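Local atomic coordinates of hypoxanthine phosphoribosyltransferase (Bacillus anthracis, PDB entry 4QYI), a protein that probably catalyses the transfer of a phosphoribosyl group from phosphoribosyl pyrophosphate to hypoxanthine or guanine, salvaging purine bases as nucleotides. Residues Val39-Leu44 with Asp65-Ser70; Gly80-Leu85 with Leu110-Asp115; Gly94-Val99 with Lys121-Lys126; Phe48-Asp53 with Val156-Asp161; Cys128-Lys133 with Val146-Pro151. One frame throughout, in Å; residues are numbered along the deposited sequence. Where two conformers were deposited one is given.

Contact 1: Val39-Leu44 with Asp65-Ser70; sequences VVIAVL and DFISAS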
# COMPACT_ATOMS: atom_id res chain seq x y z
N VAL A 39 -14.34 -7.03 -1.99
CA VAL A 39 -13.76 -5.86 -1.36
C VAL A 39 -12.57 -6.39 -0.55
O VAL A 39 -12.72 -7.29 0.28
CB VAL A 39 -14.72 -5.12 -0.41
CG1 VAL A 39 -13.98 -3.99 0.32
CG2 VAL A 39 -15.93 -4.59 -1.16
N VAL A 40 -11.40 -5.85 -0.83
CA VAL A 40 -10.19 -6.22 -0.11
C VAL A 40 -9.85 -5.09 0.85
O VAL A 40 -9.78 -3.94 0.46
CB VAL A 40 -9.01 -6.49 -1.05
CG1 VAL A 40 -7.72 -6.65 -0.27
CG2 VAL A 40 -9.27 -7.73 -1.87
N ILE A 41 -9.72 -5.42 2.13
CA ILE A 41 -9.36 -4.43 3.12
C ILE A 41 -8.02 -4.83 3.71
O ILE A 41 -7.90 -5.82 4.43
CB ILE A 41 -10.39 -4.30 4.24
CG1 ILE A 41 -11.73 -3.84 3.67
CG2 ILE A 41 -9.92 -3.28 5.27
CD1 ILE A 41 -12.82 -3.88 4.70
N ALA A 42 -7.02 -4.02 3.40
CA ALA A 42 -5.66 -4.26 3.89
C ALA A 42 -5.35 -3.52 5.18
O ALA A 42 -5.65 -2.34 5.33
CB ALA A 42 -4.69 -3.87 2.80
N VAL A 43 -4.76 -4.23 6.14
CA VAL A 43 -4.41 -3.64 7.43
C VAL A 43 -3.03 -2.97 7.29
O VAL A 43 -2.00 -3.64 7.16
CB VAL A 43 -4.42 -4.67 8.58
CG1 VAL A 43 -4.22 -3.97 9.92
CG2 VAL A 43 -5.74 -5.43 8.64
N LEU A 44 -3.02 -1.65 7.26
CA LEU A 44 -1.76 -0.90 7.18
C LEU A 44 -0.93 -1.04 8.47
O LEU A 44 -1.47 -1.36 9.52
CB LEU A 44 -2.05 0.57 6.95
CG LEU A 44 -2.62 0.89 5.59
CD1 LEU A 44 -3.03 2.35 5.55
CD2 LEU A 44 -1.58 0.60 4.51
N ASP A 65 -9.53 -1.06 0.06
CA ASP A 65 -9.52 0.05 1.01
C ASP A 65 -8.54 -0.37 2.11
O ASP A 65 -8.05 -1.52 2.14
CB ASP A 65 -10.92 0.34 1.56
CG ASP A 65 -11.05 1.75 2.19
OD1 ASP A 65 -10.06 2.52 2.22
OD2 ASP A 65 -12.17 2.10 2.63
N PHE A 66 -8.26 0.57 3.00
CA PHE A 66 -7.31 0.34 4.07
C PHE A 66 -7.87 0.68 5.45
O PHE A 66 -8.75 1.53 5.59
CB PHE A 66 -6.08 1.21 3.84
CG PHE A 66 -5.39 0.95 2.55
CD1 PHE A 66 -4.53 -0.12 2.44
CD2 PHE A 66 -5.60 1.76 1.45
CE1 PHE A 66 -3.89 -0.39 1.25
CE2 PHE A 66 -4.96 1.50 0.25
CZ PHE A 66 -4.10 0.42 0.15
N ILE A 67 -7.34 0.00 6.45
CA ILE A 67 -7.69 0.27 7.82
C ILE A 67 -6.40 0.36 8.60
O ILE A 67 -5.42 -0.32 8.30
CB ILE A 67 -8.65 -0.79 8.41
CG1 ILE A 67 -9.16 -0.35 9.78
CG2 ILE A 67 -7.97 -2.15 8.53
CD1 ILE A 67 -10.36 -1.14 10.29
N SER A 68 -6.39 1.25 9.59
CA SER A 68 -5.24 1.43 10.45
C SER A 68 -5.70 1.37 11.91
O SER A 68 -6.66 2.03 12.29
CB SER A 68 -4.51 2.72 10.14
OG SER A 68 -3.46 2.88 11.05
N ALA A 69 -5.02 0.55 12.70
CA ALA A 69 -5.36 0.38 14.11
C ALA A 69 -4.10 0.41 14.93
O ALA A 69 -3.07 -0.09 14.48
CB ALA A 69 -6.05 -0.95 14.31
N SER A 70 -4.14 1.01 16.10
CA SER A 70 -2.94 1.02 16.95
C SER A 70 -3.23 0.43 18.32
O SER A 70 -4.38 0.37 18.80
CB SER A 70 -2.34 2.42 17.08
OG SER A 70 -3.23 3.30 17.73
O HOH W 1 -2.94 -1.05 11.54
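Val40 opens the pairing of Val39-Leu44 with Asp65-Ser70. Its carbonyl O takes the amide of Asp65, and Asp65 N lies 2.9 Å from Val40 O, nearly along the C=O axis. Ile41 bridges Asp65 and sends its side chain to the same side of the sheet as Val43 and Ile67. The side chains of Ile41 and Ile67 cross obliquely, with Ile41 CG2, anti to the backbone N, 4.0 Å from Ile67 CG2. Phe117 of helix 108-118 covers both isoleucines. Asp65 holds its own neighbour: Phe66 N meets Asp65 OD1 at 2.8 Å, from above the carboxylate plane. Asp65 OD2 takes the amides of Asp89 and Val90, and OD1 forms a salt bridge with a basic side chain of the other subunit.

Ala42 turns both its N and its O to the neighbouring strand, N to Asp65 O and O to Ile67 N. Bonding to both neighbours of its partner Phe66 is the parallel pattern. Strand 38-43, helix 48-55 and strand 62-71 form a beta-alpha-beta unit of the phosphoribosyltransferase fold. On the side opposite Ile41, Ala42 CB sits 3.8 Å from Phe66 CD1.

Val43 lies beside Ile67, both pointing the same way, with Val43 CG2 4.0 Å from Ile67 CG2. The nearest atom of the Val43 side chain is about 5 Å from the bound magnesium ion.

Leu44 closes the series, its N 2.9 Å from Ile67 O. Its side chain leans back across Phe66: Leu44 CD2 approaches Phe66 CD1 at 3.7 Å, and Leu44 CD1 packs on Phe66 CB. A water bridges Ala69 N and Leu44 O.

Contact 2: Gly80-Leu85 with Leu110-Asp115; sequences GKVKLL and LHFLKD. With PO4 (phosphate ion), chain H.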
# COMPACT_ATOMS: atom_id res chain seq x y z
N GLY A 80 -6.58 -7.65 22.62
CA GLY A 80 -6.72 -7.28 21.20
C GLY A 80 -7.37 -5.95 20.94
O GLY A 80 -7.50 -5.50 19.77
N LYS A 81 -7.78 -5.30 22.03
CA LYS A 81 -8.41 -4.02 21.94
C LYS A 81 -7.43 -3.09 21.27
O LYS A 81 -6.32 -2.90 21.77
CB LYS A 81 -8.77 -3.51 23.34
CG LYS A 81 -9.59 -2.24 23.37
CD LYS A 81 -9.46 -1.41 24.65
CE LYS A 81 -9.60 -2.10 26.00
NZ LYS A 81 -9.21 -1.17 27.12
N VAL A 82 -7.85 -2.51 20.16
CA VAL A 82 -7.03 -1.55 19.45
C VAL A 82 -7.85 -0.33 19.14
O VAL A 82 -9.08 -0.37 19.09
CB VAL A 82 -6.46 -2.06 18.12
CG1 VAL A 82 -5.34 -3.06 18.35
CG2 VAL A 82 -7.57 -2.61 17.22
N LYS A 83 -7.15 0.78 18.94
CA LYS A 83 -7.75 2.06 18.63
C LYS A 83 -7.81 2.18 17.12
O LYS A 83 -6.78 2.01 16.45
CB LYS A 83 -6.85 3.16 19.22
CG LYS A 83 -7.22 4.59 18.90
CD LYS A 83 -6.20 5.55 19.47
CE LYS A 83 -6.19 6.92 18.80
NZ LYS A 83 -7.46 7.66 18.68
N LEU A 84 -9.00 2.40 16.55
CA LEU A 84 -9.08 2.61 15.11
C LEU A 84 -8.52 3.97 14.78
O LEU A 84 -9.06 4.98 15.22
CB LEU A 84 -10.50 2.56 14.58
CG LEU A 84 -11.19 1.23 14.78
CD1 LEU A 84 -12.55 1.26 14.07
CD2 LEU A 84 -10.29 0.15 14.23
N LEU A 85 -7.44 4.00 14.03
CA LEU A 85 -6.85 5.26 13.61
C LEU A 85 -7.44 5.73 12.31
O LEU A 85 -7.55 6.93 12.08
CB LEU A 85 -5.33 5.13 13.42
CG LEU A 85 -4.52 4.83 14.67
CD1 LEU A 85 -3.03 4.66 14.33
CD2 LEU A 85 -4.70 5.94 15.67
N LEU A 110 -7.07 -9.09 15.31
CA LEU A 110 -7.88 -9.34 14.14
C LEU A 110 -9.29 -9.78 14.55
O LEU A 110 -10.26 -9.50 13.84
CB LEU A 110 -7.17 -10.38 13.32
CG LEU A 110 -7.54 -10.46 11.86
CD1 LEU A 110 -7.36 -9.11 11.15
CD2 LEU A 110 -6.62 -11.50 11.26
N HIS A 111 -9.41 -10.42 15.71
CA HIS A 111 -10.72 -10.82 16.24
C HIS A 111 -11.51 -9.54 16.54
O HIS A 111 -12.70 -9.45 16.25
CB HIS A 111 -10.56 -11.66 17.51
CG HIS A 111 -11.84 -12.16 18.09
ND1 HIS A 111 -12.47 -13.30 17.64
CD2 HIS A 111 -12.61 -11.69 19.10
CE1 HIS A 111 -13.57 -13.51 18.34
NE2 HIS A 111 -13.68 -12.54 19.24
N PHE A 112 -10.82 -8.55 17.10
CA PHE A 112 -11.44 -7.28 17.42
C PHE A 112 -11.85 -6.59 16.10
O PHE A 112 -12.95 -6.06 15.98
CB PHE A 112 -10.43 -6.45 18.23
CG PHE A 112 -10.99 -5.21 18.82
CD1 PHE A 112 -10.97 -4.02 18.12
CD2 PHE A 112 -11.49 -5.23 20.11
CE1 PHE A 112 -11.47 -2.87 18.68
CE2 PHE A 112 -11.98 -4.08 20.68
CZ PHE A 112 -11.97 -2.89 19.97
N LEU A 113 -10.97 -6.61 15.11
CA LEU A 113 -11.31 -5.98 13.82
C LEU A 113 -12.46 -6.71 13.13
O LEU A 113 -13.29 -6.10 12.45
CB LEU A 113 -10.10 -5.89 12.90
CG LEU A 113 -8.97 -5.00 13.43
CD1 LEU A 113 -7.84 -4.94 12.42
CD2 LEU A 113 -9.45 -3.59 13.74
N LYS A 114 -12.54 -8.01 13.35
CA LYS A 114 -13.63 -8.81 12.82
C LYS A 114 -14.98 -8.29 13.33
O LYS A 114 -15.90 -8.05 12.55
CB LYS A 114 -13.45 -10.26 13.23
CG LYS A 114 -14.54 -11.19 12.74
CD LYS A 114 -14.22 -12.63 13.13
CE LYS A 114 -15.31 -13.58 12.69
NZ LYS A 114 -15.00 -14.99 13.05
N ASP A 115 -15.10 -8.12 14.65
CA ASP A 115 -16.33 -7.58 15.24
C ASP A 115 -16.67 -6.20 14.68
O ASP A 115 -17.84 -5.88 14.47
CB ASP A 115 -16.20 -7.50 16.75
CG ASP A 115 -16.21 -8.85 17.42
OD1 ASP A 115 -16.58 -9.86 16.78
OD2 ASP A 115 -15.89 -8.91 18.62
P PO4 H . -3.05 -10.28 15.41
O1 PO4 H . -2.26 -9.17 14.77
O2 PO4 H . -2.24 -11.55 15.33
O3 PO4 H . -3.33 -10.07 16.88
O4 PO4 H . -4.36 -10.40 14.70
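The ring of Phe112 projects from helix 108-118 into a hollow formed by the backbone of Gly80-Val82. Phe112 CG is anti to the backbone N (chi1 -171°), carrying the ring toward the strand. One face lies against the chain: Lys81 CA stands 4.0 Å from the ring centroid in a CH-pi contact, and Val82 N lies over the same face. At the root of the ring, Gly80 O is 3.4 Å from Phe112 CB. Gly80, with positive phi, ends helix 74-79.

One residue along, Leu113 CD2 is a second bump, fitting between two strand side chains, 3.9 Å from Leu84 CD2 and 4.1 Å from Val82 CG2. Val82 CG2 also reaches Phe112 CD1, so it wedges between the two helix side chains.

A phosphate ion, probably from the crystallisation liquor, sits near the helix start. Leu110 N gives PO4 O4 a weak hydrogen bond, and the amides of Asp105, Gly107 and Thr109 bind it too, consistent with the phosphate-binding loop of this family.

Apart from Gly80 O, Val82 N and Val82 O against the ring, the contact is carbon on carbon. The segments fit by shape and apolar packing, while backbone bonds tie the strand to strand 62-71.

Contact 3: Gly94-Val99 with Lys121-Lys126; sequences GKNVIV and KPKALK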
# COMPACT_ATOMS: atom_id res chain seq x y z
N GLY A 94 -23.43 -5.94 2.65
CA GLY A 94 -23.87 -6.93 1.63
C GLY A 94 -22.77 -7.33 0.66
O GLY A 94 -23.04 -7.94 -0.36
N LYS A 95 -21.51 -7.00 0.97
CA LYS A 95 -20.41 -7.33 0.09
C LYS A 95 -19.57 -8.48 0.61
O LYS A 95 -19.65 -8.86 1.78
CB LYS A 95 -19.48 -6.13 -0.07
CG LYS A 95 -20.16 -4.84 -0.50
CD LYS A 95 -20.84 -4.94 -1.84
CE LYS A 95 -21.55 -3.63 -2.15
NZ LYS A 95 -22.37 -3.75 -3.38
N ASN A 96 -18.76 -9.02 -0.30
CA ASN A 96 -17.80 -10.06 0.04
C ASN A 96 -16.53 -9.34 0.45
O ASN A 96 -15.97 -8.59 -0.35
CB ASN A 96 -17.53 -10.90 -1.17
CG ASN A 96 -18.75 -11.66 -1.61
OD1 ASN A 96 -19.42 -12.29 -0.79
ND2 ASN A 96 -19.04 -11.64 -2.89
N VAL A 97 -16.07 -9.58 1.66
CA VAL A 97 -14.90 -8.89 2.16
C VAL A 97 -13.76 -9.82 2.55
O VAL A 97 -13.95 -10.83 3.25
CB VAL A 97 -15.25 -8.09 3.43
CG1 VAL A 97 -14.04 -7.33 3.94
CG2 VAL A 97 -16.41 -7.14 3.17
N ILE A 98 -12.57 -9.49 2.07
CA ILE A 98 -11.38 -10.23 2.47
C ILE A 98 -10.45 -9.24 3.17
O ILE A 98 -10.03 -8.25 2.58
CB ILE A 98 -10.66 -10.89 1.31
CG1 ILE A 98 -11.62 -11.88 0.66
CG2 ILE A 98 -9.41 -11.60 1.83
CD1 ILE A 98 -11.10 -12.49 -0.58
N VAL A 99 -10.11 -9.55 4.41
CA VAL A 99 -9.22 -8.69 5.19
C VAL A 99 -7.84 -9.29 5.05
O VAL A 99 -7.62 -10.47 5.36
CB VAL A 99 -9.64 -8.62 6.66
CG1 VAL A 99 -8.71 -7.72 7.47
CG2 VAL A 99 -11.07 -8.10 6.75
N LYS A 121 -22.28 -5.21 8.45
CA LYS A 121 -23.12 -6.24 7.82
C LYS A 121 -22.72 -6.68 6.41
O LYS A 121 -23.48 -6.58 5.46
CB LYS A 121 -24.59 -5.82 7.89
CG LYS A 121 -25.04 -5.62 9.34
CD LYS A 121 -26.51 -5.29 9.44
CE LYS A 121 -26.93 -5.12 10.89
NZ LYS A 121 -28.39 -4.84 10.98
N PRO A 122 -21.50 -7.20 6.28
CA PRO A 122 -21.05 -7.68 4.99
C PRO A 122 -21.72 -9.01 4.68
O PRO A 122 -22.18 -9.69 5.59
CB PRO A 122 -19.55 -7.90 5.22
CG PRO A 122 -19.46 -8.22 6.67
CD PRO A 122 -20.45 -7.29 7.31
N LYS A 123 -21.77 -9.36 3.40
CA LYS A 123 -22.34 -10.64 2.98
C LYS A 123 -21.42 -11.77 3.45
O LYS A 123 -21.89 -12.79 3.92
CB LYS A 123 -22.48 -10.67 1.47
CG LYS A 123 -23.00 -11.98 0.89
CD LYS A 123 -23.06 -11.85 -0.63
CE LYS A 123 -23.57 -13.04 -1.43
NZ LYS A 123 -22.58 -14.15 -1.47
N ALA A 124 -20.10 -11.53 3.37
CA ALA A 124 -19.12 -12.52 3.80
C ALA A 124 -17.85 -11.80 4.24
O ALA A 124 -17.54 -10.71 3.75
CB ALA A 124 -18.81 -13.48 2.68
N LEU A 125 -17.13 -12.39 5.19
CA LEU A 125 -15.93 -11.77 5.74
C LEU A 125 -14.91 -12.84 6.02
O LEU A 125 -15.11 -13.69 6.88
CB LEU A 125 -16.27 -11.06 7.04
CG LEU A 125 -15.12 -10.34 7.76
CD1 LEU A 125 -14.66 -9.12 6.99
CD2 LEU A 125 -15.59 -9.93 9.15
N LYS A 126 -13.82 -12.82 5.28
CA LYS A 126 -12.77 -13.82 5.45
C LYS A 126 -11.45 -13.13 5.69
O LYS A 126 -11.30 -11.96 5.38
CB LYS A 126 -12.68 -14.67 4.19
CG LYS A 126 -13.97 -15.38 3.81
CD LYS A 126 -14.45 -16.36 4.88
CE LYS A 126 -15.74 -17.05 4.47
NZ LYS A 126 -16.14 -18.05 5.49
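Six backbone hydrogen bonds join Gly94-Val99 to Lys121-Lys126. The first lies ahead of the paired strands. Gly94 N points at Lys121 O, 2.9 Å away and in the carbonyl plane, on a lone pair. Lys95 O then accepts twice. Ala124 N reaches it at 3.1 Å from above the carbonyl plane, and Lys123 N adds a weak, bent bond with an N-H...O angle of 127°. Beyond this the parallel pattern continues. Val97 gives its N to Ala124 O, from 38° above the carbonyl plane, and takes Lys126 N on its own O, each at 2.8 Å. Val99 N closes the series on Lys126 O with a nearly straight bond. Only the two bonds of Lys126 lie nearly along the C=O axis.

Side-chain polar groups are less evenly served. Asn96 ND2 is satisfied by Glu36 OE2 and Glu37 O. Asn96 OD1 is buried with no partner in the model; Ala124 CB and Lys123 CD lie against it, each at 3.7 Å. Lys123 runs alongside Asn96, and its NZ forms a long, weak ion pair with the same Glu36.

The side of Val97 and Leu125 is apolar. Leu125 CG is anti to the backbone N, and its CD1 fits between Val97 CG1 at 3.6 Å and Val99 CG2. The other branch of Val97, CG2, meets Pro122 CB.

These are neighbouring parallel strands of the central sheet of the phosphoribosyltransferase fold, linked by way of helix 108-118. Phe117 of that helix covers Val99 and Leu125. On its far edge strand 96-101 bonds to strand 38-43, through Asn96 and Ile98 to Val39.

Contact 4: Phe48-Asp53 with Val156-Asp161; sequences FVFAAD and VGYGID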
# COMPACT_ATOMS: atom_id res chain seq x y z
N PHE A 48 0.70 -3.81 2.97
CA PHE A 48 0.55 -3.11 1.67
C PHE A 48 1.27 -3.75 0.49
O PHE A 48 0.74 -3.70 -0.61
CB PHE A 48 0.85 -1.60 1.73
CG PHE A 48 2.28 -1.20 1.49
CD1 PHE A 48 3.25 -1.30 2.48
CD2 PHE A 48 2.65 -0.67 0.25
CE1 PHE A 48 4.56 -0.92 2.23
CE2 PHE A 48 3.95 -0.28 0.01
CZ PHE A 48 4.90 -0.39 1.01
N VAL A 49 2.41 -4.38 0.72
CA VAL A 49 3.15 -5.01 -0.38
C VAL A 49 2.43 -6.28 -0.80
O VAL A 49 2.17 -6.51 -1.96
CB VAL A 49 4.62 -5.30 0.00
CG1 VAL A 49 5.31 -6.05 -1.11
CG2 VAL A 49 5.35 -4.01 0.31
N PHE A 50 2.09 -7.10 0.19
CA PHE A 50 1.33 -8.32 -0.05
C PHE A 50 0.02 -8.02 -0.79
O PHE A 50 -0.35 -8.71 -1.75
CB PHE A 50 1.09 -8.98 1.29
CG PHE A 50 0.22 -10.20 1.26
CD1 PHE A 50 0.38 -11.18 0.30
CD2 PHE A 50 -0.68 -10.44 2.31
CE1 PHE A 50 -0.39 -12.32 0.32
CE2 PHE A 50 -1.45 -11.59 2.33
CZ PHE A 50 -1.31 -12.52 1.32
N ALA A 51 -0.66 -6.97 -0.36
CA ALA A 51 -1.95 -6.61 -0.96
C ALA A 51 -1.77 -6.20 -2.39
O ALA A 51 -2.55 -6.61 -3.25
CB ALA A 51 -2.64 -5.51 -0.18
N ALA A 52 -0.76 -5.37 -2.65
CA ALA A 52 -0.49 -4.91 -4.01
C ALA A 52 -0.26 -6.13 -4.93
O ALA A 52 -0.80 -6.17 -6.02
CB ALA A 52 0.73 -3.99 -4.04
N ASP A 53 0.50 -7.12 -4.46
CA ASP A 53 0.78 -8.29 -5.28
C ASP A 53 -0.42 -9.23 -5.40
O ASP A 53 -0.71 -9.74 -6.48
CB ASP A 53 1.96 -9.09 -4.73
CG ASP A 53 3.30 -8.38 -4.89
OD1 ASP A 53 3.39 -7.35 -5.61
OD2 ASP A 53 4.27 -8.89 -4.31
N VAL A 156 11.45 -9.66 8.96
CA VAL A 156 11.34 -8.39 8.26
C VAL A 156 11.30 -8.65 6.77
O VAL A 156 11.58 -9.77 6.32
CB VAL A 156 12.54 -7.46 8.56
CG1 VAL A 156 12.60 -7.10 10.05
CG2 VAL A 156 13.85 -8.08 8.11
N GLY A 157 10.94 -7.62 6.02
CA GLY A 157 10.86 -7.70 4.56
C GLY A 157 9.45 -7.79 3.98
O GLY A 157 8.49 -8.10 4.69
N TYR A 158 9.33 -7.51 2.68
CA TYR A 158 8.06 -7.63 1.98
C TYR A 158 6.93 -6.88 2.73
O TYR A 158 5.85 -7.43 2.96
CB TYR A 158 7.74 -9.13 1.78
CG TYR A 158 6.70 -9.44 0.72
CD1 TYR A 158 7.02 -9.41 -0.64
CD2 TYR A 158 5.40 -9.80 1.06
CE1 TYR A 158 6.08 -9.70 -1.62
CE2 TYR A 158 4.45 -10.11 0.10
CZ TYR A 158 4.80 -10.06 -1.23
OH TYR A 158 3.83 -10.35 -2.17
N GLY A 159 7.21 -5.64 3.10
CA GLY A 159 6.26 -4.80 3.83
C GLY A 159 6.34 -4.79 5.34
O GLY A 159 5.90 -3.84 5.98
N ILE A 160 6.97 -5.82 5.91
CA ILE A 160 7.13 -5.98 7.36
C ILE A 160 8.42 -5.31 7.84
O ILE A 160 9.53 -5.55 7.31
CB ILE A 160 7.17 -7.48 7.70
CG1 ILE A 160 5.98 -8.16 7.06
CG2 ILE A 160 7.19 -7.71 9.21
CD1 ILE A 160 6.00 -9.67 7.12
N ASP A 161 8.31 -4.51 8.89
CA ASP A 161 9.46 -3.79 9.42
C ASP A 161 9.94 -4.24 10.79
O ASP A 161 9.37 -5.10 11.45
CB ASP A 161 9.09 -2.34 9.66
CG ASP A 161 8.13 -2.16 10.84
OD1 ASP A 161 7.10 -2.87 10.90
OD2 ASP A 161 8.40 -1.32 11.73
O HOH W 2 3.21 -6.74 2.87
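A type I' turn from Gly157 to Ile160 packs here against helix 48-55, which belongs to a beta-alpha-beta unit of the phosphoribosyltransferase fold. Tyr158 carries most of the contact. Its CG is anti to the backbone N (chi1 -162°), and the side chain runs across the helix from Val49 to Asp53.

The apolar contacts surround the ring. Val49 CG1 sits over one face, 3.8 Å from the ring centroid, in a CH-pi contact. Tyr158 CE2 meets Phe50, lying 3.6 Å from Phe50 CA and almost as close to Phe50 CB. The other branch of Val49, CG2, rests on the turn itself, 3.7 Å from Gly159 CA. A CB on Gly159 would crowd Val49 CG2 and, at these backbone angles, the carbonyl O of Tyr158 as well. Leu18 and Val22 of helix 15-32 also pack on Tyr158.

Water gives a polar link between the backbones. A water accepts from Phe50 N at 2.9 Å and donates to Tyr158 O at 2.7 Å.

The charged group is Asp53. Its OD1 forms a salt bridge with Arg56, and its OD2 forms another with a basic side chain of the other subunit. These partners would be expected to favour the ionised carboxylate. Asp53 and Tyr158 meet tip to tip, with carboxylate and ring planes 55° apart. Tyr158 OH donates to the anti lone pair of Asp53 OD2, 2.6 Å away.

Contact 5: Cys128-Lys133 with Val146-Pro151; sequences CTLLDK and VGFQIP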
# COMPACT_ATOMS: atom_id res chain seq x y z
N CYS A 128 -7.17 -13.26 5.19
CA CYS A 128 -6.06 -13.70 4.38
C CYS A 128 -4.76 -13.15 4.95
O CYS A 128 -4.58 -11.94 4.99
CB CYS A 128 -6.24 -13.19 2.95
SG CYS A 128 -4.86 -13.60 1.85
N THR A 129 -3.86 -14.03 5.38
CA THR A 129 -2.60 -13.57 5.93
C THR A 129 -1.44 -14.21 5.19
O THR A 129 -1.51 -15.36 4.77
CB THR A 129 -2.47 -13.86 7.44
OG1 THR A 129 -1.27 -13.28 7.98
CG2 THR A 129 -2.46 -15.35 7.71
N LEU A 130 -0.37 -13.45 5.04
CA LEU A 130 0.81 -13.94 4.39
C LEU A 130 1.47 -14.95 5.30
O LEU A 130 1.85 -16.04 4.86
CB LEU A 130 1.80 -12.81 4.12
CG LEU A 130 3.11 -13.25 3.44
CD1 LEU A 130 2.84 -13.85 2.08
CD2 LEU A 130 4.05 -12.07 3.29
N LEU A 131 1.60 -14.57 6.58
CA LEU A 131 2.26 -15.42 7.56
C LEU A 131 1.34 -15.72 8.73
O LEU A 131 0.57 -14.86 9.15
CB LEU A 131 3.50 -14.72 8.08
CG LEU A 131 4.45 -14.16 7.01
CD1 LEU A 131 5.54 -13.32 7.68
CD2 LEU A 131 5.06 -15.25 6.14
N ASP A 132 1.42 -16.95 9.25
CA ASP A 132 0.59 -17.39 10.36
C ASP A 132 1.47 -18.08 11.41
O ASP A 132 2.41 -18.82 11.07
CB ASP A 132 -0.51 -18.35 9.86
CG ASP A 132 -1.65 -18.55 10.87
OD1 ASP A 132 -1.80 -17.69 11.77
OD2 ASP A 132 -2.45 -19.52 10.73
N LYS A 133 1.16 -17.82 12.67
CA LYS A 133 1.87 -18.41 13.81
C LYS A 133 0.77 -18.92 14.73
O LYS A 133 0.48 -18.28 15.73
CB LYS A 133 2.74 -17.35 14.53
CG LYS A 133 3.84 -16.75 13.63
CD LYS A 133 4.62 -15.43 13.90
CE LYS A 133 5.73 -15.33 14.94
NZ LYS A 133 6.36 -13.96 14.88
N VAL A 146 -3.90 -18.71 4.06
CA VAL A 146 -2.62 -18.59 4.74
C VAL A 146 -1.46 -18.88 3.79
O VAL A 146 -1.43 -19.93 3.16
CB VAL A 146 -2.52 -19.59 5.91
CG1 VAL A 146 -1.18 -19.45 6.60
CG2 VAL A 146 -3.65 -19.36 6.90
N GLY A 147 -0.51 -17.96 3.71
CA GLY A 147 0.65 -18.15 2.86
C GLY A 147 1.66 -19.14 3.42
O GLY A 147 1.95 -20.16 2.80
N PHE A 148 2.18 -18.83 4.60
CA PHE A 148 3.20 -19.65 5.22
C PHE A 148 3.08 -19.68 6.73
O PHE A 148 2.74 -18.68 7.37
CB PHE A 148 4.57 -19.05 4.92
CG PHE A 148 4.86 -18.85 3.47
CD1 PHE A 148 4.46 -17.69 2.83
CD2 PHE A 148 5.59 -19.80 2.75
CE1 PHE A 148 4.76 -17.48 1.49
CE2 PHE A 148 5.89 -19.60 1.42
CZ PHE A 148 5.48 -18.44 0.80
N GLN A 149 3.40 -20.84 7.28
CA GLN A 149 3.43 -21.01 8.71
C GLN A 149 4.88 -20.90 9.12
O GLN A 149 5.71 -21.69 8.70
CB GLN A 149 2.89 -22.35 9.16
CG GLN A 149 1.39 -22.46 9.19
CD GLN A 149 0.99 -23.66 10.03
OE1 GLN A 149 1.84 -24.31 10.65
NE2 GLN A 149 -0.30 -23.95 10.07
N ILE A 150 5.18 -19.89 9.93
CA ILE A 150 6.52 -19.64 10.39
C ILE A 150 6.72 -19.83 11.88
O ILE A 150 5.79 -19.71 12.65
CB ILE A 150 6.87 -18.21 9.96
CG1 ILE A 150 7.14 -18.30 8.47
CG2 ILE A 150 8.07 -17.64 10.72
CD1 ILE A 150 7.35 -16.97 7.82
N PRO A 151 7.95 -20.17 12.29
CA PRO A 151 8.21 -20.33 13.71
C PRO A 151 8.20 -18.97 14.40
O PRO A 151 8.46 -17.96 13.74
CB PRO A 151 9.61 -20.97 13.75
CG PRO A 151 10.23 -20.65 12.44
CD PRO A 151 9.10 -20.59 11.46
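Cys128-Lys133 and Val146-Pro151 are parallel neighbours in the central sheet of the phosphoribosyltransferase fold, and both segments turn a corner where Leu130 faces Gly147. Four backbone bonds follow that bend. Thr129 O takes Gly147 N at 3.0 Å, and Leu130 O takes Phe148 N at 2.8 Å. After the corner Asp132 N bonds to Phe148 O, and Asp132 O to Ile150 N. Gly147 CA lies 3.1 Å from Leu130 O, so close that a CB at Gly147 would clash with that oxygen.

Side chains pack on both sides. Leu130 CD1 lies alongside Phe148, near CE1, while Leu130 O sits at the ring edge. Leu131 CD2 touches Phe148 CB and presses on Ile150 CD1, only 3.3 Å away and closer than usual van der Waals contact. Across the sheet from Leu131, Asp132 CB meets Val146 CG1 at 3.5 Å, the two side chains crossing at about a right angle.

Further out, Asp132 OD1 is held in a salt bridge by Arg137, and Lys133 NZ is hydrogen-bonded to Glu153 O. Ile13 of strand 8-13 packs on Leu131, Phe148 and Ile150. The nearest atom of the Thr129 side chain is about 7 Å from the magnesium ion, which Glu101 and Asp102 bind. The same side chain braces the corner: Thr129 OG1 donates to Leu131 O at 2.7 Å, from above the carbonyl plane.

How the contacts relate
Contacts 1, 3 and 5 are parallel strand pairings in one sheet. Strand 38-43 of contact 1 bonds to strand 96-101 of contact 3, and contacts 3 and 5 share strand 124-129. Contact 1 is buried, while contacts 3 and 5 are partly buried and include exposed residues. Contact 2 puts a helix against the edge strand 82-84, which bonds to strand 62-71 of contact 1; mostly apolar packing joins helix and strand. Contact 4 is also buried and adds a tyrosine-aspartate bond and a bridging water to its apolar packing. Contact 5 is nested within the loop contact 4 closes, and Leu130 of contact 5 packs on Tyr158 of contact 4.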